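Local coordinates for protein ribose transcriptional regulator (Enterococcus faecium DO, PDB 4RK1) that binds ribose in its sugar-binding domain and, as a LacI-family protein, probably represses transcription by binding DNA, at residues F21-R27 with Q237-G243; S75-I79 with K96-G100; L115-H119 with V268-K272; V188-E194 with I216-I222. The contacts are given in a common frame with arbitrary orientation. Where two conformers were deposited one is given. Residues are numbered along the deposited sequence.

Overall arrangement
The chain has the two-lobed fold of periplasmic sugar-binding proteins, with ribose held between the lobes. Contacts 1 and 4 both touch the sugar. Their centres are 16 Å apart, and they meet where Q237 N approaches D220 O at 3.0 Å, a probable hydrogen bond. Contact 3 lies next to contact 4, centres 10 Å apart, and F270 CE1 packs on I217 CD1 at 3.4 Å. Both reach the same sheet. Contact 2 is in the lobe of contact 1, with their centres 21 Å apart and nearest atoms about 8 Å apart. Contacts 2 and 3 lie on opposite sides of the chain's centre, 31 Å apart between centres.

Contact 1 (F21-R27 with Q237-G243); sequences FFSTLMR and QPIFELG. With RIB (alpha-D-ribofuranose), chain K.
This contact forms one wall of the ribose pocket. F21, F22 and Q237 all belong to that pocket. Segment 21-27 is helical throughout and lies near the start of helix 20-33. In segment 237-243, Q237 is extended, P238 is the N-cap residue and centres an inverse gamma turn, and the helix runs from I239. The short axes approach to 7.1 Å and cross at -49°. The closest CA pair is L25 CA and G243 CA, 4.6 Å apart. F21 (chi1 t) is sandwiched between I239 and the sugar. I239 CG2 lies over one face of the F21 ring, a CH-pi contact at 4.1 Å from the F21 ring centroid. RIB C2 lies over the opposite face, 3.5 Å from F21 CE2. F22 CZ is 3.5 Å from RIB C1. I239 (chi1 m) also meets T24, I239 CG2 to T24 CG2 at 3.8 Å. L25 (t, p) places CD1 3.7 Å from L242 CG and 3.5 Å from G243 N. G243 CA makes a CH...O contact of 3.6 Å with L25 O, and a CB there would clash with that oxygen. At the exposed end, F240 CE1 lies over the R27 guanidinium, 3.7 Å from R27 NH1. R27 also packs on T18 of the second subunit. The contact is mainly apolar, with no hydrogen bond between the segments; it places the F21 ring against the sugar.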
loop_
_atom_site.group_PDB
_atom_site.type_symbol
_atom_site.label_atom_id
_atom_site.label_comp_id
_atom_site.label_asym_id
_atom_site.label_seq_id
_atom_site.Cartn_x
_atom_site.Cartn_y
_atom_site.Cartn_z
ATOM N N PHE B 21 2.853 1.939 -5.387
ATOM C CA PHE B 21 2.810 2.087 -6.830
ATOM C C PHE B 21 1.676 1.256 -7.436
ATOM O O PHE B 21 0.893 1.765 -8.229
ATOM C CB PHE B 21 4.161 1.701 -7.476
ATOM C CG PHE B 21 4.138 1.765 -8.969
ATOM C CD1 PHE B 21 4.367 2.965 -9.626
ATOM C CD2 PHE B 21 3.812 0.647 -9.726
ATOM C CE1 PHE B 21 4.295 3.043 -11.004
ATOM C CE2 PHE B 21 3.735 0.724 -11.108
ATOM C CZ PHE B 21 3.990 1.927 -11.747
ATOM N N PHE B 22 1.580 -0.018 -7.059
ATOM C CA PHE B 22 0.602 -0.911 -7.674
ATOM C C PHE B 22 -0.804 -0.710 -7.143
ATOM O O PHE B 22 -1.763 -0.915 -7.879
ATOM C CB PHE B 22 1.041 -2.365 -7.566
ATOM C CG PHE B 22 2.246 -2.657 -8.387
ATOM C CD1 PHE B 22 2.165 -2.611 -9.767
ATOM C CD2 PHE B 22 3.468 -2.908 -7.792
ATOM C CE1 PHE B 22 3.280 -2.830 -10.544
ATOM C CE2 PHE B 22 4.589 -3.139 -8.565
ATOM C CZ PHE B 22 4.496 -3.090 -9.937
ATOM N N SER B 23 -0.940 -0.278 -5.890
ATOM C CA SER B 23 -2.277 0.029 -5.379
ATOM C C SER B 23 -2.791 1.342 -5.990
ATOM O O SER B 23 -3.967 1.450 -6.316
ATOM C CB SER B 23 -2.332 0.020 -3.847
ATOM O OG SER B 23 -1.346 0.844 -3.277
ATOM N N THR B 24 -1.915 2.317 -6.201
ATOM C CA THR B 24 -2.326 3.540 -6.891
ATOM C C THR B 24 -2.639 3.269 -8.364
ATOM O O THR B 24 -3.563 3.861 -8.909
ATOM C CB THR B 24 -1.277 4.649 -6.738
ATOM O OG1 THR B 24 -1.191 5.009 -5.358
ATOM C CG2 THR B 24 -1.654 5.874 -7.544
ATOM N N LEU B 25 -1.868 2.382 -8.998
ATOM C CA LEU B 25 -2.150 1.949 -10.363
ATOM C C LEU B 25 -3.557 1.388 -10.449
ATOM O O LEU B 25 -4.340 1.760 -11.322
ATOM C CB LEU B 25 -1.160 0.878 -10.801
ATOM C CG LEU B 25 -1.363 0.328 -12.217
ATOM C CD1 LEU B 25 -0.767 1.303 -13.225
ATOM C CD2 LEU B 25 -0.712 -1.036 -12.342
HETATM N N MSE B 26 -3.864 0.493 -9.523
HETATM C CA MSE B 26 -5.198 -0.090 -9.425
HETATM C C MSE B 26 -6.284 0.924 -9.283
HETATM O O MSE B 26 -7.319 0.813 -9.935
HETATM C CB MSE B 26 -5.266 -1.021 -8.227
HETATM C CG MSE B 26 -5.362 -2.430 -8.734
HETATM SE SE MSE B 26 -7.237 -2.685 -9.235
HETATM C CE MSE B 26 -7.664 -3.099 -7.335
ATOM N N ARG B 27 -6.076 1.917 -8.431
ATOM C CA ARG B 27 -7.058 3.006 -8.283
ATOM C C ARG B 27 -7.308 3.742 -9.599
ATOM O O ARG B 27 -8.440 4.115 -9.894
ATOM C CB ARG B 27 -6.624 4.010 -7.203
ATOM C CG ARG B 27 -7.199 3.723 -5.821
ATOM C CD ARG B 27 -6.950 4.869 -4.844
ATOM N NE ARG B 27 -7.522 6.148 -5.282
ATOM C CZ ARG B 27 -6.829 7.203 -5.724
ATOM N NH1 ARG B 27 -7.479 8.301 -6.093
ATOM N NH2 ARG B 27 -5.499 7.183 -5.801
ATOM N N GLN B 237 6.701 8.849 -11.879
ATOM C CA GLN B 237 5.878 8.203 -12.882
ATOM C C GLN B 237 4.463 8.738 -12.704
ATOM O O GLN B 237 4.048 8.998 -11.577
ATOM C CB GLN B 237 5.863 6.692 -12.674
ATOM C CG GLN B 237 7.172 5.985 -12.960
ATOM C CD GLN B 237 6.995 4.483 -13.028
ATOM O OE1 GLN B 237 7.390 3.749 -12.117
ATOM N NE2 GLN B 237 6.373 4.019 -14.094
ATOM N N PRO B 238 3.710 8.914 -13.802
ATOM C CA PRO B 238 2.320 9.350 -13.657
ATOM C C PRO B 238 1.444 8.126 -13.348
ATOM O O PRO B 238 0.777 7.581 -14.241
ATOM C CB PRO B 238 2.004 9.945 -15.033
ATOM C CG PRO B 238 2.837 9.129 -15.977
ATOM C CD PRO B 238 4.098 8.771 -15.218
ATOM N N ILE B 239 1.456 7.708 -12.088
ATOM C CA ILE B 239 1.019 6.356 -11.702
ATOM C C ILE B 239 -0.476 6.169 -11.928
ATOM O O ILE B 239 -0.914 5.214 -12.560
ATOM C CB ILE B 239 1.304 6.042 -10.215
ATOM C CG1 ILE B 239 2.763 6.330 -9.853
ATOM C CG2 ILE B 239 0.981 4.578 -9.916
ATOM C CD1 ILE B 239 3.020 6.376 -8.369
ATOM N N PHE B 240 -1.255 7.097 -11.392
ATOM C CA PHE B 240 -2.702 7.033 -11.493
ATOM C C PHE B 240 -3.119 7.086 -12.961
ATOM O O PHE B 240 -3.967 6.308 -13.397
ATOM C CB PHE B 240 -3.312 8.198 -10.688
ATOM C CG PHE B 240 -4.821 8.189 -10.623
ATOM C CD1 PHE B 240 -5.484 7.401 -9.698
ATOM C CD2 PHE B 240 -5.572 9.007 -11.462
ATOM C CE1 PHE B 240 -6.867 7.416 -9.609
ATOM C CE2 PHE B 240 -6.956 9.016 -11.388
ATOM C CZ PHE B 240 -7.603 8.220 -10.462
ATOM N N GLU B 241 -2.505 7.997 -13.717
ATOM C CA GLU B 241 -2.792 8.160 -15.150
ATOM C C GLU B 241 -2.416 6.934 -15.956
ATOM O O GLU B 241 -3.091 6.610 -16.921
ATOM C CB GLU B 241 -2.048 9.371 -15.732
ATOM C CG GLU B 241 -2.439 9.726 -17.165
ATOM C CD GLU B 241 -1.549 10.789 -17.795
ATOM O OE1 GLU B 241 -0.711 11.381 -17.086
ATOM O OE2 GLU B 241 -1.685 11.035 -19.010
ATOM N N LEU B 242 -1.318 6.284 -15.571
ATOM C CA LEU B 242 -0.902 5.021 -16.170
ATOM C C LEU B 242 -2.002 3.973 -16.024
ATOM O O LEU B 242 -2.345 3.275 -16.978
ATOM C CB LEU B 242 0.398 4.541 -15.513
ATOM C CG LEU B 242 0.967 3.190 -15.918
ATOM C CD1 LEU B 242 1.297 3.178 -17.398
ATOM C CD2 LEU B 242 2.204 2.887 -15.086
ATOM N N GLY B 243 -2.579 3.891 -14.836
ATOM C CA GLY B 243 -3.714 2.998 -14.598
ATOM C C GLY B 243 -4.931 3.337 -15.429
ATOM O O GLY B 243 -5.523 2.463 -16.064
HETATM O O5 RIB K . 7.907 0.765 -7.246
HETATM C C5 RIB K . 7.707 -0.538 -7.809
HETATM C C4 RIB K . 8.426 -0.569 -9.083
HETATM O O4 RIB K . 8.248 -1.835 -9.741
HETATM C C3 RIB K . 7.769 0.597 -9.807
HETATM O O3 RIB K . 8.819 1.506 -10.082
HETATM C C2 RIB K . 7.097 -0.057 -10.996
HETATM O O2 RIB K . 7.380 0.602 -12.220
HETATM C C1 RIB K . 7.469 -1.553 -10.917
HETATM O O1 RIB K . 8.092 -2.029 -12.094
#

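Contact 2 (S75-I79 with K96-G100); sequences STDAI and KKSEG
T76, E99 and I79 have the most area buried here. T76 is in the first turn of helix 76-84. S75 is its N-cap: S75 OG (chi1 p) accepts from A78 N at 3.0 Å. The loop 96-100 is extended, with E99 at phi/psi -138/145. T76 CA and E99 CA are the nearest CA pair, 7.4 Å apart. T76 has chi1 m, and its OG1 donates a hydrogen bond to E99 OE2 at 2.7 Å. The E99 side chain (m, m) folds so that E99 OE2 also meets K96 NZ in a salt bridge, again 2.7 Å. K96 NZ donates a second hydrogen bond to K97 O at 3.1 Å, so the lysine curls back over its own loop. I79 (m, t) points toward the loop. I79 CD1 touches K96 CE at 3.5 Å and lies 4.0 Å from E99 OE2. T76 OG1 is 3.3 Å from K97 CE. This is a serine N-capped helix start joined to a neighbouring loop of the same lobe through one carboxylate oxygen, shared with the K96 salt bridge. The loop links strand 90-93 to strand 103-107. I79 and E99 both pack on F90 of strand 90-93, and I79 and A78 also reach L56 of helix 55-61.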
loop_
_atom_site.group_PDB
_atom_site.type_symbol
_atom_site.label_atom_id
_atom_site.label_comp_id
_atom_site.label_asym_id
_atom_site.label_seq_id
_atom_site.Cartn_x
_atom_site.Cartn_y
_atom_site.Cartn_z
ATOM N N SER B 75 3.431 -15.826 -18.201
ATOM C CA SER B 75 4.195 -16.230 -19.381
ATOM C C SER B 75 3.427 -16.050 -20.687
ATOM O O SER B 75 2.195 -15.993 -20.709
ATOM C CB SER B 75 4.583 -17.703 -19.262
ATOM O OG SER B 75 3.425 -18.519 -19.304
ATOM N N THR B 76 4.182 -15.984 -21.777
ATOM C CA THR B 76 3.631 -15.991 -23.122
ATOM C C THR B 76 2.742 -17.223 -23.351
ATOM O O THR B 76 1.634 -17.101 -23.876
ATOM C CB THR B 76 4.769 -15.930 -24.150
ATOM O OG1 THR B 76 5.437 -14.673 -24.018
ATOM C CG2 THR B 76 4.248 -16.078 -25.586
ATOM N N ASP B 77 3.220 -18.397 -22.939
ATOM C CA ASP B 77 2.453 -19.639 -23.085
ATOM C C ASP B 77 1.108 -19.567 -22.364
ATOM O O ASP B 77 0.081 -19.952 -22.917
ATOM C CB ASP B 77 3.245 -20.849 -22.556
ATOM C CG ASP B 77 4.436 -21.212 -23.436
ATOM O OD1 ASP B 77 4.459 -20.837 -24.630
ATOM O OD2 ASP B 77 5.360 -21.878 -22.925
ATOM N N ALA B 78 1.118 -19.082 -21.126
ATOM C CA ALA B 78 -0.113 -18.954 -20.358
ATOM C C ALA B 78 -1.078 -17.975 -21.029
ATOM O O ALA B 78 -2.291 -18.189 -21.014
ATOM C CB ALA B 78 0.188 -18.518 -18.931
ATOM N N ILE B 79 -0.541 -16.907 -21.618
ATOM C CA ILE B 79 -1.380 -15.934 -22.326
ATOM C C ILE B 79 -2.001 -16.562 -23.580
ATOM O O ILE B 79 -3.204 -16.436 -23.822
ATOM C CB ILE B 79 -0.586 -14.658 -22.674
ATOM C CG1 ILE B 79 -0.326 -13.860 -21.386
ATOM C CG2 ILE B 79 -1.361 -13.795 -23.669
ATOM C CD1 ILE B 79 0.685 -12.756 -21.539
ATOM N N LYS B 96 5.916 -6.366 -17.458
ATOM C CA LYS B 96 5.526 -7.362 -18.469
ATOM C C LYS B 96 5.964 -6.972 -19.888
ATOM O O LYS B 96 5.664 -5.871 -20.355
ATOM C CB LYS B 96 4.009 -7.554 -18.437
ATOM C CG LYS B 96 3.449 -8.485 -19.503
ATOM C CD LYS B 96 3.863 -9.930 -19.250
ATOM C CE LYS B 96 3.435 -10.831 -20.396
ATOM N NZ LYS B 96 4.514 -10.943 -21.396
ATOM N N LYS B 97 6.634 -7.890 -20.584
ATOM C CA LYS B 97 7.107 -7.646 -21.947
ATOM C C LYS B 97 5.943 -7.608 -22.930
ATOM O O LYS B 97 4.881 -8.171 -22.669
ATOM C CB LYS B 97 8.113 -8.717 -22.391
ATOM C CG LYS B 97 7.521 -10.098 -22.651
ATOM C CD LYS B 97 8.398 -10.926 -23.577
ATOM C CE LYS B 97 7.717 -12.236 -23.942
ATOM N NZ LYS B 97 8.143 -12.760 -25.270
ATOM N N SER B 98 6.160 -6.957 -24.061
ATOM C CA SER B 98 5.138 -6.839 -25.094
ATOM C C SER B 98 4.753 -8.202 -25.666
ATOM O O SER B 98 5.529 -9.156 -25.614
ATOM C CB SER B 98 5.583 -5.859 -26.190
ATOM O OG SER B 98 5.412 -4.517 -25.725
ATOM N N GLU B 99 3.523 -8.283 -26.155
ATOM C CA GLU B 99 2.953 -9.512 -26.692
ATOM C C GLU B 99 2.202 -9.135 -27.954
ATOM O O GLU B 99 1.602 -8.061 -28.018
ATOM C CB GLU B 99 1.963 -10.130 -25.695
ATOM C CG GLU B 99 2.584 -10.659 -24.408
ATOM C CD GLU B 99 3.358 -11.952 -24.600
ATOM O OE1 GLU B 99 3.303 -12.539 -25.697
ATOM O OE2 GLU B 99 4.028 -12.384 -23.644
ATOM N N GLY B 100 2.225 -10.013 -28.951
ATOM C CA GLY B 100 1.441 -9.806 -30.159
ATOM C C GLY B 100 -0.044 -9.708 -29.854
ATOM O O GLY B 100 -0.568 -10.431 -29.006
#

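Contact 3 (L115-H119 with V268-K272); sequences LAGMH and VRFEK. Unlike the reference sequence in segment 268-272: F270 (reference Leu).
Segment 115-119 is a single helical turn of helix 109-122, with H119 N bonded to L115 O at 3.1 Å. Residues 269-271 are extended and lie at the end of strand 263-271. The helix and strand axes come within 9.7 Å and cross at -45°, with the helix lying over a face of the sheet. L115 CA and F270 CA are the nearest CA pair, at 6.8 Å. L115 and H119 are one turn apart, and both point toward the strand. L115 (m, t) sets CD1 4.2 Å from F270 N and 4.4 Å from V268 CG2. H119 has chi1 t. F270 also has chi1 t and points toward the helix, so F270 CZ lies over a face of the imidazole, 3.2 Å from H119 ND1. The ring centroids are 4.4 Å apart and the planes meet at 46°, an oblique aromatic pair. K272 CE comes to the imidazole edge, 4.3 Å from H119 CE1. H119 NE2 is hydrogen-bonded to T276 OG1. This is helix-on-sheet packing in one lobe of the alpha/beta fold, with the helix on the F270 and I217 side of the sheet. R269 and E271 pair by backbone with A236 and T234 of strand 233-236. F270 and A116 both pack on I217 of strand 215-218.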
loop_
_atom_site.group_PDB
_atom_site.type_symbol
_atom_site.label_atom_id
_atom_site.label_comp_id
_atom_site.label_asym_id
_atom_site.label_seq_id
_atom_site.Cartn_x
_atom_site.Cartn_y
_atom_site.Cartn_z
ATOM N N LEU B 115 17.613 11.236 -15.967
ATOM C CA LEU B 115 17.343 12.399 -15.139
ATOM C C LEU B 115 17.920 12.262 -13.736
ATOM O O LEU B 115 18.468 13.224 -13.203
ATOM C CB LEU B 115 15.844 12.691 -15.055
ATOM C CG LEU B 115 15.151 13.231 -16.312
ATOM C CD1 LEU B 115 13.650 13.315 -16.061
ATOM C CD2 LEU B 115 15.702 14.587 -16.726
ATOM N N ALA B 116 17.789 11.076 -13.133
ATOM C CA ALA B 116 18.330 10.838 -11.797
ATOM C C ALA B 116 19.854 10.989 -11.762
ATOM O O ALA B 116 20.403 11.635 -10.866
ATOM C CB ALA B 116 17.930 9.461 -11.305
ATOM N N GLY B 117 20.519 10.385 -12.739
ATOM C CA GLY B 117 21.958 10.506 -12.874
ATOM C C GLY B 117 22.424 11.929 -13.066
ATOM O O GLY B 117 23.345 12.377 -12.380
HETATM N N MSE B 118 21.781 12.653 -13.981
HETATM C CA MSE B 118 22.194 14.027 -14.300
HETATM C C MSE B 118 22.034 14.931 -13.106
HETATM O O MSE B 118 22.857 15.833 -12.880
HETATM C CB MSE B 118 21.453 14.592 -15.518
HETATM C CG MSE B 118 21.717 13.828 -16.814
HETATM SE SE MSE B 118 23.583 13.945 -17.461
HETATM C CE MSE B 118 23.429 15.796 -18.138
ATOM N N HIS B 119 20.998 14.691 -12.303
ATOM C CA HIS B 119 20.783 15.480 -11.096
ATOM C C HIS B 119 21.904 15.280 -10.062
ATOM O O HIS B 119 22.496 16.253 -9.574
ATOM C CB HIS B 119 19.431 15.139 -10.469
ATOM C CG HIS B 119 19.158 15.876 -9.194
ATOM N ND1 HIS B 119 18.916 17.233 -9.154
ATOM C CD2 HIS B 119 19.096 15.446 -7.911
ATOM C CE1 HIS B 119 18.711 17.606 -7.902
ATOM N NE2 HIS B 119 18.815 16.541 -7.129
ATOM N N VAL B 268 7.984 10.770 -17.754
ATOM C CA VAL B 268 8.267 10.878 -16.328
ATOM C C VAL B 268 8.681 12.310 -16.089
ATOM O O VAL B 268 8.815 13.084 -17.038
ATOM C CB VAL B 268 9.374 9.905 -15.885
ATOM C CG1 VAL B 268 8.925 8.471 -16.108
ATOM C CG2 VAL B 268 10.685 10.179 -16.611
ATOM N N ARG B 269 8.895 12.671 -14.832
ATOM C CA ARG B 269 9.487 13.970 -14.540
ATOM C C ARG B 269 10.177 14.017 -13.212
ATOM O O ARG B 269 9.872 13.271 -12.292
ATOM C CB ARG B 269 8.456 15.085 -14.589
ATOM C CG ARG B 269 7.349 14.997 -13.568
ATOM C CD ARG B 269 6.167 15.877 -13.970
ATOM N NE ARG B 269 5.622 15.471 -15.271
ATOM C CZ ARG B 269 5.860 16.067 -16.444
ATOM N NH1 ARG B 269 5.311 15.573 -17.549
ATOM N NH2 ARG B 269 6.639 17.145 -16.538
ATOM N N PHE B 270 11.102 14.947 -13.128
ATOM C CA PHE B 270 11.934 15.080 -11.972
ATOM C C PHE B 270 11.164 15.832 -10.912
ATOM O O PHE B 270 10.562 16.865 -11.203
ATOM C CB PHE B 270 13.187 15.842 -12.346
ATOM C CG PHE B 270 14.159 15.916 -11.236
ATOM C CD1 PHE B 270 14.911 14.812 -10.902
ATOM C CD2 PHE B 270 14.285 17.067 -10.490
ATOM C CE1 PHE B 270 15.793 14.865 -9.856
ATOM C CE2 PHE B 270 15.178 17.126 -9.450
ATOM C CZ PHE B 270 15.927 16.023 -9.134
ATOM N N GLU B 271 11.139 15.297 -9.696
ATOM C CA GLU B 271 10.463 15.966 -8.574
ATOM C C GLU B 271 11.513 16.336 -7.548
ATOM O O GLU B 271 11.968 15.490 -6.774
ATOM C CB GLU B 271 9.390 15.070 -7.942
ATOM C CG GLU B 271 8.231 14.710 -8.844
ATOM C CD GLU B 271 7.377 15.903 -9.241
ATOM O OE1 GLU B 271 7.417 16.928 -8.540
ATOM O OE2 GLU B 271 6.660 15.818 -10.260
ATOM N N LYS B 272 11.907 17.604 -7.560
ATOM C CA LYS B 272 13.000 18.070 -6.734
ATOM C C LYS B 272 12.489 18.439 -5.362
ATOM O O LYS B 272 11.676 19.352 -5.217
ATOM C CB LYS B 272 13.689 19.284 -7.365
ATOM C CG LYS B 272 15.024 19.599 -6.709
ATOM C CD LYS B 272 15.705 20.812 -7.321
ATOM C CE LYS B 272 16.925 21.205 -6.503
ATOM N NZ LYS B 272 17.693 22.321 -7.117
#

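Contact 4 (V188-E194 with I216-I222); sequences VFALNDE and IIGYDNI. With RIB (alpha-D-ribofuranose), chain K.
V188 and I216 share one face of the sheet, with V188 CB 4.1 Å from I216 CG1. F189 and I217 (both chi1 t) share the other, with F189 CD1 3.9 Å from I217 CG2. F189 CZ also meets Y219 CD2 at 3.8 Å. The strands are parallel, 4.8 Å apart and 19° off. I217 N bonds to V188 O at 2.9 Å, and A190 N to I217 O at 2.8 Å. The chain turns a corner at Y219. N192 is the N-cap of helix 193-205; its OD1 accepts from L195 N. I222 N donates to D193 OD2 at 3.0 Å, while D193 OD1 is hydrogen-bonded to T234 OG1. At the pocket edge N192 ND2 donates to RIB O5 at 2.9 Å, though the position of O5 is less certain. RIB O3 donates to D220 OD1 at 2.6 Å. Sugar-binding residues in loops after the C-terminal ends of parallel strands are usual in this fold. Strands 187-190 and 215-218 and helix 193-205 form a beta-alpha-beta unit. V188 and I216 pack on that helix, F189 and I217 on helix 109-122.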
loop_
_atom_site.group_PDB
_atom_site.type_symbol
_atom_site.label_atom_id
_atom_site.label_comp_id
_atom_site.label_asym_id
_atom_site.label_seq_id
_atom_site.Cartn_x
_atom_site.Cartn_y
_atom_site.Cartn_z
ATOM N N VAL B 188 23.158 8.517 -3.814
ATOM C CA VAL B 188 22.475 7.234 -3.978
ATOM C C VAL B 188 21.285 7.371 -4.920
ATOM O O VAL B 188 20.447 8.259 -4.737
ATOM C CB VAL B 188 21.939 6.680 -2.639
ATOM C CG1 VAL B 188 21.342 5.284 -2.836
ATOM C CG2 VAL B 188 23.034 6.654 -1.582
ATOM N N PHE B 189 21.215 6.490 -5.911
ATOM C CA PHE B 189 20.009 6.318 -6.730
ATOM C C PHE B 189 19.338 5.018 -6.305
ATOM O O PHE B 189 19.869 3.930 -6.534
ATOM C CB PHE B 189 20.355 6.303 -8.224
ATOM C CG PHE B 189 19.160 6.120 -9.160
ATOM C CD1 PHE B 189 17.886 6.573 -8.827
ATOM C CD2 PHE B 189 19.333 5.516 -10.400
ATOM C CE1 PHE B 189 16.817 6.400 -9.693
ATOM C CE2 PHE B 189 18.267 5.353 -11.273
ATOM C CZ PHE B 189 17.006 5.796 -10.919
ATOM N N ALA B 190 18.186 5.148 -5.654
ATOM C CA ALA B 190 17.354 4.009 -5.267
ATOM C C ALA B 190 16.337 3.767 -6.361
ATOM O O ALA B 190 15.643 4.689 -6.771
ATOM C CB ALA B 190 16.650 4.291 -3.946
ATOM N N LEU B 191 16.232 2.529 -6.832
ATOM C CA LEU B 191 15.438 2.267 -8.035
ATOM C C LEU B 191 13.910 2.289 -7.820
ATOM O O LEU B 191 13.145 2.202 -8.779
ATOM C CB LEU B 191 15.900 0.998 -8.736
ATOM C CG LEU B 191 17.012 1.191 -9.783
ATOM C CD1 LEU B 191 16.481 1.942 -10.999
ATOM C CD2 LEU B 191 18.218 1.915 -9.232
ATOM N N ASN B 192 13.486 2.402 -6.572
ATOM C CA ASN B 192 12.137 2.892 -6.257
ATOM C C ASN B 192 12.096 3.577 -4.906
ATOM O O ASN B 192 13.077 3.557 -4.147
ATOM C CB ASN B 192 11.039 1.816 -6.412
ATOM C CG ASN B 192 10.996 0.797 -5.279
ATOM O OD1 ASN B 192 11.820 0.784 -4.360
ATOM N ND2 ASN B 192 9.995 -0.072 -5.350
ATOM N N ASP B 193 10.976 4.231 -4.634
ATOM C CA ASP B 193 10.824 5.007 -3.406
ATOM C C ASP B 193 10.866 4.130 -2.148
ATOM O O ASP B 193 11.413 4.536 -1.118
ATOM C CB ASP B 193 9.537 5.827 -3.461
ATOM C CG ASP B 193 9.584 6.944 -4.527
ATOM O OD1 ASP B 193 10.695 7.393 -4.923
ATOM O OD2 ASP B 193 8.498 7.379 -4.962
ATOM N N GLU B 194 10.318 2.922 -2.244
ATOM C CA GLU B 194 10.333 1.995 -1.114
ATOM C C GLU B 194 11.770 1.682 -0.671
ATOM O O GLU B 194 12.091 1.768 0.508
ATOM C CB GLU B 194 9.576 0.724 -1.463
ATOM C CG GLU B 194 8.093 0.970 -1.666
ATOM C CD GLU B 194 7.327 1.052 -0.360
ATOM O OE1 GLU B 194 7.362 0.070 0.403
ATOM O OE2 GLU B 194 6.670 2.085 -0.110
ATOM N N ILE B 216 20.090 11.344 -1.684
ATOM C CA ILE B 216 19.320 10.206 -2.160
ATOM C C ILE B 216 18.244 10.653 -3.135
ATOM O O ILE B 216 17.481 11.579 -2.846
ATOM C CB ILE B 216 18.664 9.442 -0.993
ATOM C CG1 ILE B 216 19.746 8.961 -0.000
ATOM C CG2 ILE B 216 17.858 8.260 -1.522
ATOM C CD1 ILE B 216 19.189 8.484 1.320
ATOM N N ILE B 217 18.193 9.989 -4.284
ATOM C CA ILE B 217 17.072 10.137 -5.213
ATOM C C ILE B 217 16.392 8.782 -5.426
ATOM O O ILE B 217 17.053 7.762 -5.609
ATOM C CB ILE B 217 17.489 10.807 -6.544
ATOM C CG1 ILE B 217 16.284 10.914 -7.494
ATOM C CG2 ILE B 217 18.605 10.036 -7.239
ATOM C CD1 ILE B 217 16.522 11.817 -8.669
ATOM N N GLY B 218 15.059 8.783 -5.360
ATOM C CA GLY B 218 14.256 7.583 -5.528
ATOM C C GLY B 218 13.587 7.506 -6.891
ATOM O O GLY B 218 14.027 8.130 -7.856
ATOM N N TYR B 219 12.527 6.713 -6.971
ATOM C CA TYR B 219 11.802 6.525 -8.231
ATOM C C TYR B 219 10.371 6.097 -7.954
ATOM O O TYR B 219 10.144 5.130 -7.204
ATOM C CB TYR B 219 12.494 5.466 -9.117
ATOM C CG TYR B 219 12.274 5.663 -10.603
ATOM C CD1 TYR B 219 11.071 5.297 -11.214
ATOM C CD2 TYR B 219 13.274 6.228 -11.404
ATOM C CE1 TYR B 219 10.874 5.478 -12.579
ATOM C CE2 TYR B 219 13.089 6.419 -12.762
ATOM C CZ TYR B 219 11.897 6.045 -13.354
ATOM O OH TYR B 219 11.738 6.265 -14.711
ATOM N N ASP B 220 9.441 6.845 -8.564
ATOM C CA ASP B 220 7.980 6.591 -8.650
ATOM C C ASP B 220 7.182 7.852 -8.312
ATOM O O ASP B 220 6.233 8.178 -9.003
ATOM C CB ASP B 220 7.467 5.462 -7.742
ATOM C CG ASP B 220 7.836 4.086 -8.237
ATOM O OD1 ASP B 220 8.291 3.942 -9.403
ATOM O OD2 ASP B 220 7.672 3.146 -7.432
ATOM N N ASN B 221 7.584 8.533 -7.241
ATOM C CA ASN B 221 6.794 9.576 -6.607
ATOM C C ASN B 221 5.489 9.049 -6.008
ATOM O O ASN B 221 4.426 9.616 -6.218
ATOM C CB ASN B 221 6.513 10.738 -7.576
ATOM C CG ASN B 221 5.975 11.968 -6.867
ATOM O OD1 ASN B 221 6.449 12.336 -5.791
ATOM N ND2 ASN B 221 4.972 12.598 -7.458
ATOM N N ILE B 222 5.567 7.963 -5.251
ATOM C CA ILE B 222 4.405 7.532 -4.464
ATOM C C ILE B 222 4.121 8.605 -3.409
ATOM O O ILE B 222 5.008 9.396 -3.070
ATOM C CB ILE B 222 4.584 6.113 -3.860
ATOM C CG1 ILE B 222 5.812 6.027 -2.932
ATOM C CG2 ILE B 222 4.700 5.084 -4.978
ATOM C CD1 ILE B 222 5.870 4.752 -2.111
HETATM O O5 RIB K . 7.907 0.765 -7.246
HETATM C C5 RIB K . 7.707 -0.538 -7.809
HETATM C C4 RIB K . 8.426 -0.569 -9.083
HETATM O O4 RIB K . 8.248 -1.835 -9.741
HETATM C C3 RIB K . 7.769 0.597 -9.807
HETATM O O3 RIB K . 8.819 1.506 -10.082
HETATM C C2 RIB K . 7.097 -0.057 -10.996
HETATM O O2 RIB K . 7.380 0.602 -12.220
HETATM C C1 RIB K . 7.469 -1.553 -10.917
HETATM O O1 RIB K . 8.092 -2.029 -12.094
#